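Local coordinates for protein PnpC (Pseudomonas putida, PDB 3N9T) that catalyses the iron(III)-dependent intradiol ring cleavage of hydroxyquinol, as a hydroxyquinol 1,2-dioxygenase, at residues F236-P241 and S254-Y259; A130-R135 and I186-P191. All blocks are in the same frame, centred on the assembly; numbering follows the deposited sequence.

Interaction 1 (F236-P241 and S254-Y259)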
loop_
_atom_site.group_PDB
_atom_site.type_symbol
_atom_site.label_atom_id
_atom_site.label_comp_id
_atom_site.label_asym_id
_atom_site.label_seq_id
_atom_site.Cartn_x
_atom_site.Cartn_y
_atom_site.Cartn_z
ATOM N N PHE A 236 21.187 -17.057 14.255
ATOM C CA PHE A 236 21.971 -15.849 13.946
ATOM C C PHE A 236 23.266 -15.905 14.735
ATOM O O PHE A 236 23.205 -16.255 15.916
ATOM C CB PHE A 236 21.232 -14.590 14.427
ATOM C CG PHE A 236 19.948 -14.312 13.664
ATOM C CD1 PHE A 236 19.998 -13.574 12.504
ATOM C CD2 PHE A 236 18.719 -14.836 14.095
ATOM C CE1 PHE A 236 18.841 -13.316 11.774
ATOM C CE2 PHE A 236 17.574 -14.588 13.355
ATOM C CZ PHE A 236 17.655 -13.821 12.203
ATOM N N ASN A 237 24.398 -15.476 14.131
ATOM C CA ASN A 237 25.685 -15.431 14.861
ATOM C C ASN A 237 25.589 -14.454 16.048
ATOM O O ASN A 237 25.319 -13.270 15.875
ATOM C CB ASN A 237 26.892 -14.985 13.994
ATOM C CG ASN A 237 27.033 -15.772 12.669
ATOM O OD1 ASN A 237 26.082 -16.396 12.178
ATOM N ND2 ASN A 237 28.199 -15.653 12.045
ATOM N N SER A 238 25.898 -14.946 17.223
ATOM C CA SER A 238 25.879 -14.134 18.466
ATOM C C SER A 238 26.697 -12.851 18.414
ATOM O O SER A 238 26.464 -11.876 19.174
ATOM C CB SER A 238 26.569 -14.941 19.577
ATOM O OG SER A 238 25.570 -15.385 20.407
ATOM N N ASP A 239 27.703 -12.834 17.604
ATOM C CA ASP A 239 28.543 -11.672 17.767
ATOM C C ASP A 239 28.304 -10.544 16.781
ATOM O O ASP A 239 29.141 -9.642 16.668
ATOM C CB ASP A 239 30.020 -12.133 17.849
ATOM C CG ASP A 239 30.296 -12.911 19.156
ATOM O OD1 ASP A 239 29.840 -12.390 20.231
ATOM O OD2 ASP A 239 30.891 -14.048 19.114
ATOM N N ASP A 240 27.200 -10.611 16.037
ATOM C CA ASP A 240 27.151 -9.922 14.737
ATOM C C ASP A 240 26.909 -8.453 15.040
ATOM O O ASP A 240 26.161 -8.144 15.937
ATOM C CB ASP A 240 26.033 -10.502 13.846
ATOM C CG ASP A 240 26.020 -9.905 12.460
ATOM O OD1 ASP A 240 26.481 -10.570 11.505
ATOM O OD2 ASP A 240 25.549 -8.756 12.308
ATOM N N PRO A 241 27.565 -7.544 14.316
ATOM C CA PRO A 241 27.325 -6.154 14.726
ATOM C C PRO A 241 25.919 -5.609 14.382
ATOM O O PRO A 241 25.576 -4.525 14.811
ATOM C CB PRO A 241 28.386 -5.379 13.950
ATOM C CG PRO A 241 28.665 -6.244 12.708
ATOM C CD PRO A 241 28.473 -7.656 13.172
ATOM N N SER A 254 16.354 -15.971 21.426
ATOM C CA SER A 254 16.619 -17.385 21.498
ATOM C C SER A 254 17.247 -18.008 20.216
ATOM O O SER A 254 17.711 -19.162 20.274
ATOM C CB SER A 254 15.325 -18.122 21.826
ATOM O OG SER A 254 14.427 -18.083 20.698
ATOM N N LEU A 255 17.265 -17.272 19.099
ATOM C CA LEU A 255 17.795 -17.819 17.799
ATOM C C LEU A 255 19.261 -17.432 17.565
ATOM O O LEU A 255 19.784 -17.558 16.442
ATOM C CB LEU A 255 16.943 -17.242 16.639
ATOM C CG LEU A 255 15.464 -17.662 16.741
ATOM C CD1 LEU A 255 14.674 -17.088 15.540
ATOM C CD2 LEU A 255 15.321 -19.201 16.797
ATOM N N GLN A 256 19.912 -16.879 18.591
ATOM C CA GLN A 256 21.283 -16.483 18.483
ATOM C C GLN A 256 22.097 -17.685 18.946
ATOM O O GLN A 256 21.700 -18.465 19.830
ATOM C CB GLN A 256 21.589 -15.282 19.395
ATOM C CG GLN A 256 20.676 -14.116 19.177
ATOM C CD GLN A 256 21.001 -12.920 20.037
ATOM O OE1 GLN A 256 22.062 -12.850 20.694
ATOM N NE2 GLN A 256 20.111 -11.932 19.987
ATOM N N VAL A 257 23.217 -17.897 18.307
ATOM C CA VAL A 257 24.060 -19.004 18.729
ATOM C C VAL A 257 25.516 -18.506 18.596
ATOM O O VAL A 257 25.878 -17.839 17.616
ATOM C CB VAL A 257 23.781 -20.274 17.854
ATOM C CG1 VAL A 257 24.246 -20.049 16.367
ATOM C CG2 VAL A 257 24.431 -21.441 18.479
ATOM N N LYS A 258 26.341 -18.841 19.574
ATOM C CA LYS A 258 27.740 -18.492 19.583
ATOM C C LYS A 258 28.632 -19.411 18.703
ATOM O O LYS A 258 28.610 -20.625 18.840
ATOM C CB LYS A 258 28.177 -18.568 21.057
ATOM C CG LYS A 258 29.678 -18.320 21.306
ATOM C CD LYS A 258 30.043 -16.867 21.286
ATOM C CE LYS A 258 31.404 -16.721 22.014
ATOM N NZ LYS A 258 31.936 -15.332 21.858
ATOM N N TYR A 259 29.387 -18.839 17.786
ATOM C CA TYR A 259 30.387 -19.600 17.064
ATOM C C TYR A 259 31.721 -19.589 17.886
ATOM O O TYR A 259 32.489 -18.650 17.768
ATOM C CB TYR A 259 30.575 -19.066 15.661
ATOM C CG TYR A 259 29.436 -19.442 14.715
ATOM C CD1 TYR A 259 28.200 -18.822 14.803
ATOM C CD2 TYR A 259 29.636 -20.379 13.719
ATOM C CE1 TYR A 259 27.130 -19.159 13.921
ATOM C CE2 TYR A 259 28.606 -20.741 12.834
ATOM C CZ TYR A 259 27.350 -20.132 12.944
ATOM O OH TYR A 259 26.401 -20.495 12.038
HETATM O O HOH W 1 29.492 -15.846 17.355
#
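Two parallel strand ends pair here through three backbone hydrogen bonds, after which 236-241 turns away from 254-259. Phe236 N donates to Leu255 O at 2.6 Å, nearly straight and almost along the C=O axis, and Val257 N reaches Phe236 O in the same axial manner. The last rung is different: Ser238 N approaches Val257 O at 2.9 Å from above the carbonyl plane, as a type I turn from Asn237 to Asp240 begins.

The side chain of Asn237 runs along the Tyr259 ring, which crosses it obliquely, amide and ring planes 37° apart. Its CB lies against Tyr259 CD1; CG, beside the backbone N (chi1 -51°), is 3.6 Å from Tyr259 CE1, and OD1 comes to 3.4 Å from Tyr259 CE1. At the tip, ND2 probably donates to Pro191 O, while Tyr259 N binds a water that donates to Asp239 OD2. An alanine in place of Tyr259 would remove the ring and probably leave the Asn237 amide less firmly fixed in its rotation.

At the exposed margin, Lys258 bends at chi2 (79°) so that NZ forms a salt bridge with Asp239 OD2 at 3.2 Å, approaching the syn lone pair of that oxygen. On the inner side Leu255 CB touches the Phe236 ring at its edge, in plane, 3.9 Å from Phe236 CD2. The Phe236 side chain is about 4 Å from that of the iron ligand His218, which places this parallel strand pair of the intradiol dioxygenase beta-sandwich beside the ferric site.

Interaction 2 (A130-R135 and I186-P191)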
loop_
_atom_site.group_PDB
_atom_site.type_symbol
_atom_site.label_atom_id
_atom_site.label_comp_id
_atom_site.label_asym_id
_atom_site.label_seq_id
_atom_site.Cartn_x
_atom_site.Cartn_y
_atom_site.Cartn_z
ATOM N N ALA A 130 33.437 -24.061 9.810
ATOM C CA ALA A 130 32.682 -24.095 11.062
ATOM C C ALA A 130 31.984 -25.447 11.148
ATOM O O ALA A 130 31.585 -25.996 10.153
ATOM C CB ALA A 130 31.627 -22.931 11.101
ATOM N N LEU A 131 31.806 -25.928 12.352
ATOM C CA LEU A 131 30.929 -27.117 12.545
ATOM C C LEU A 131 29.668 -26.592 13.213
ATOM O O LEU A 131 29.777 -25.981 14.311
ATOM C CB LEU A 131 31.593 -28.098 13.500
ATOM C CG LEU A 131 30.731 -29.329 13.885
ATOM C CD1 LEU A 131 30.334 -30.143 12.595
ATOM C CD2 LEU A 131 31.517 -30.179 14.906
ATOM N N VAL A 132 28.489 -26.765 12.579
ATOM C CA VAL A 132 27.216 -26.407 13.232
ATOM C C VAL A 132 26.586 -27.738 13.611
ATOM O O VAL A 132 26.372 -28.591 12.759
ATOM C CB VAL A 132 26.290 -25.538 12.306
ATOM C CG1 VAL A 132 24.885 -25.312 13.033
ATOM C CG2 VAL A 132 26.956 -24.183 11.973
ATOM N N TYR A 133 26.355 -27.979 14.883
ATOM C CA TYR A 133 25.861 -29.283 15.299
ATOM C C TYR A 133 24.885 -29.140 16.474
ATOM O O TYR A 133 24.753 -28.054 17.075
ATOM C CB TYR A 133 27.060 -30.219 15.664
ATOM C CG TYR A 133 27.745 -29.910 16.957
ATOM C CD1 TYR A 133 28.384 -28.658 17.169
ATOM C CD2 TYR A 133 27.901 -30.898 17.935
ATOM C CE1 TYR A 133 29.032 -28.364 18.401
ATOM C CE2 TYR A 133 28.567 -30.627 19.154
ATOM C CZ TYR A 133 29.148 -29.375 19.359
ATOM O OH TYR A 133 29.780 -29.114 20.551
ATOM N N GLY A 134 24.187 -30.232 16.811
ATOM C CA GLY A 134 23.211 -30.138 17.909
ATOM C C GLY A 134 22.213 -31.286 17.814
ATOM O O GLY A 134 22.561 -32.381 17.381
ATOM N N ARG A 135 21.007 -31.046 18.292
ATOM C CA ARG A 135 19.981 -32.079 18.339
ATOM C C ARG A 135 18.670 -31.511 17.897
ATOM O O ARG A 135 18.494 -30.297 17.859
ATOM C CB ARG A 135 19.878 -32.646 19.762
ATOM C CG ARG A 135 21.292 -33.168 20.359
ATOM C CD ARG A 135 21.189 -33.554 21.861
ATOM N NE ARG A 135 20.578 -34.869 21.919
ATOM C CZ ARG A 135 19.915 -35.392 22.963
ATOM N NH1 ARG A 135 19.714 -34.684 24.093
ATOM N NH2 ARG A 135 19.435 -36.646 22.837
ATOM N N ILE A 186 26.730 -30.479 10.690
ATOM C CA ILE A 186 26.827 -29.802 9.407
ATOM C C ILE A 186 28.206 -29.121 9.368
ATOM O O ILE A 186 28.507 -28.296 10.225
ATOM C CB ILE A 186 25.769 -28.653 9.370
ATOM C CG1 ILE A 186 24.328 -29.240 9.433
ATOM C CG2 ILE A 186 25.997 -27.799 8.104
ATOM C CD1 ILE A 186 23.197 -28.184 9.642
ATOM N N GLN A 187 29.033 -29.428 8.371
ATOM C CA GLN A 187 30.255 -28.638 8.195
ATOM C C GLN A 187 29.960 -27.586 7.142
ATOM O O GLN A 187 29.356 -27.875 6.106
ATOM C CB GLN A 187 31.463 -29.509 7.786
ATOM C CG GLN A 187 32.108 -30.263 8.988
ATOM C CD GLN A 187 33.392 -31.020 8.553
ATOM O OE1 GLN A 187 33.340 -32.189 8.169
ATOM N NE2 GLN A 187 34.511 -30.340 8.581
ATOM N N THR A 188 30.412 -26.362 7.434
ATOM C CA THR A 188 30.157 -25.239 6.581
ATOM C C THR A 188 31.223 -24.154 6.777
ATOM O O THR A 188 32.319 -24.403 7.329
ATOM C CB THR A 188 28.696 -24.738 6.771
ATOM O OG1 THR A 188 28.354 -23.761 5.783
ATOM C CG2 THR A 188 28.364 -24.234 8.218
ATOM N N THR A 189 30.907 -22.955 6.316
ATOM C CA THR A 189 31.729 -21.792 6.724
ATOM C C THR A 189 30.920 -20.840 7.582
ATOM O O THR A 189 29.700 -20.880 7.543
ATOM C CB THR A 189 32.293 -21.066 5.527
ATOM O OG1 THR A 189 31.237 -20.694 4.653
ATOM C CG2 THR A 189 33.374 -21.923 4.802
ATOM N N VAL A 190 31.602 -20.014 8.393
ATOM C CA VAL A 190 30.911 -19.118 9.268
ATOM C C VAL A 190 30.066 -18.201 8.382
ATOM O O VAL A 190 30.559 -17.627 7.426
ATOM C CB VAL A 190 31.848 -18.295 10.164
ATOM C CG1 VAL A 190 31.027 -17.332 11.009
ATOM C CG2 VAL A 190 32.711 -19.193 11.030
ATOM N N PRO A 191 28.758 -18.120 8.650
ATOM C CA PRO A 191 27.922 -17.214 7.813
ATOM C C PRO A 191 28.407 -15.752 7.956
ATOM O O PRO A 191 28.900 -15.371 9.031
ATOM C CB PRO A 191 26.529 -17.395 8.388
ATOM C CG PRO A 191 26.568 -18.755 9.058
ATOM C CD PRO A 191 27.981 -18.840 9.651
#
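Four backbone hydrogen bonds join Ala130 and Val132 to Thr188 and Ile186. The shortest runs from Ala130 N to Thr188 O at 2.7 Å, with the donor above the carbonyl plane; its return bond, Thr188 N to Ala130 O, lies in the plane and is straighter, at 166°. Val132 N to Ile186 O and Ile186 N to Val132 O are both 2.8 Å and lie nearly along the C=O axes. These are the hydrogen-bonded pairs of an antiparallel ladder, and Leu131 with Gln187 is the non-hydrogen-bonded pair between them, where Gln187 CA sends a CA-H...O contact to Ala130 O. The ladder belongs to the beta-sandwich of the intradiol dioxygenases, with strand 278-287 bonded along the other edge of 129-138.

On the face carrying Ala130, Val132, Ile186 and Thr188, the branches Val132 CG2 and Thr188 CG2 lie side by side, 4.0 Å apart, while Thr188 OG1, anti to its backbone N, bonds to Gln153. Tyr259 packs over Ala130 and Val132 on this side. Beyond the strand end, Val190 CG2 meets Ala130 CB at 3.9 Å. Across the sheet, Leu131 turns CD1 (chi2 59°) to within 3.5 Å of Ile186 O and against Gln187 CG.

How the interactions relate
After the N-terminal helices, strand 129-138 is the first strand, and it is rejoined some fifty residues later by 186-191, so interaction 2 closes a long excursion containing strands 148-152 and 173-177. Interaction 1 opens only afterwards: 236-241 meets 254-259 across a connection of 12 residues without helix or strand. The two closures are thus in series, neither nested nor crossed. Strand 278-287 lies between 129-138 and 256-262, making both pairs parts of one sheet system. Their centres are 13 Å apart, yet Asn237 and the segment end 190-191 meet directly, and Tyr259 OH packs 3.3 Å from Pro191 CD.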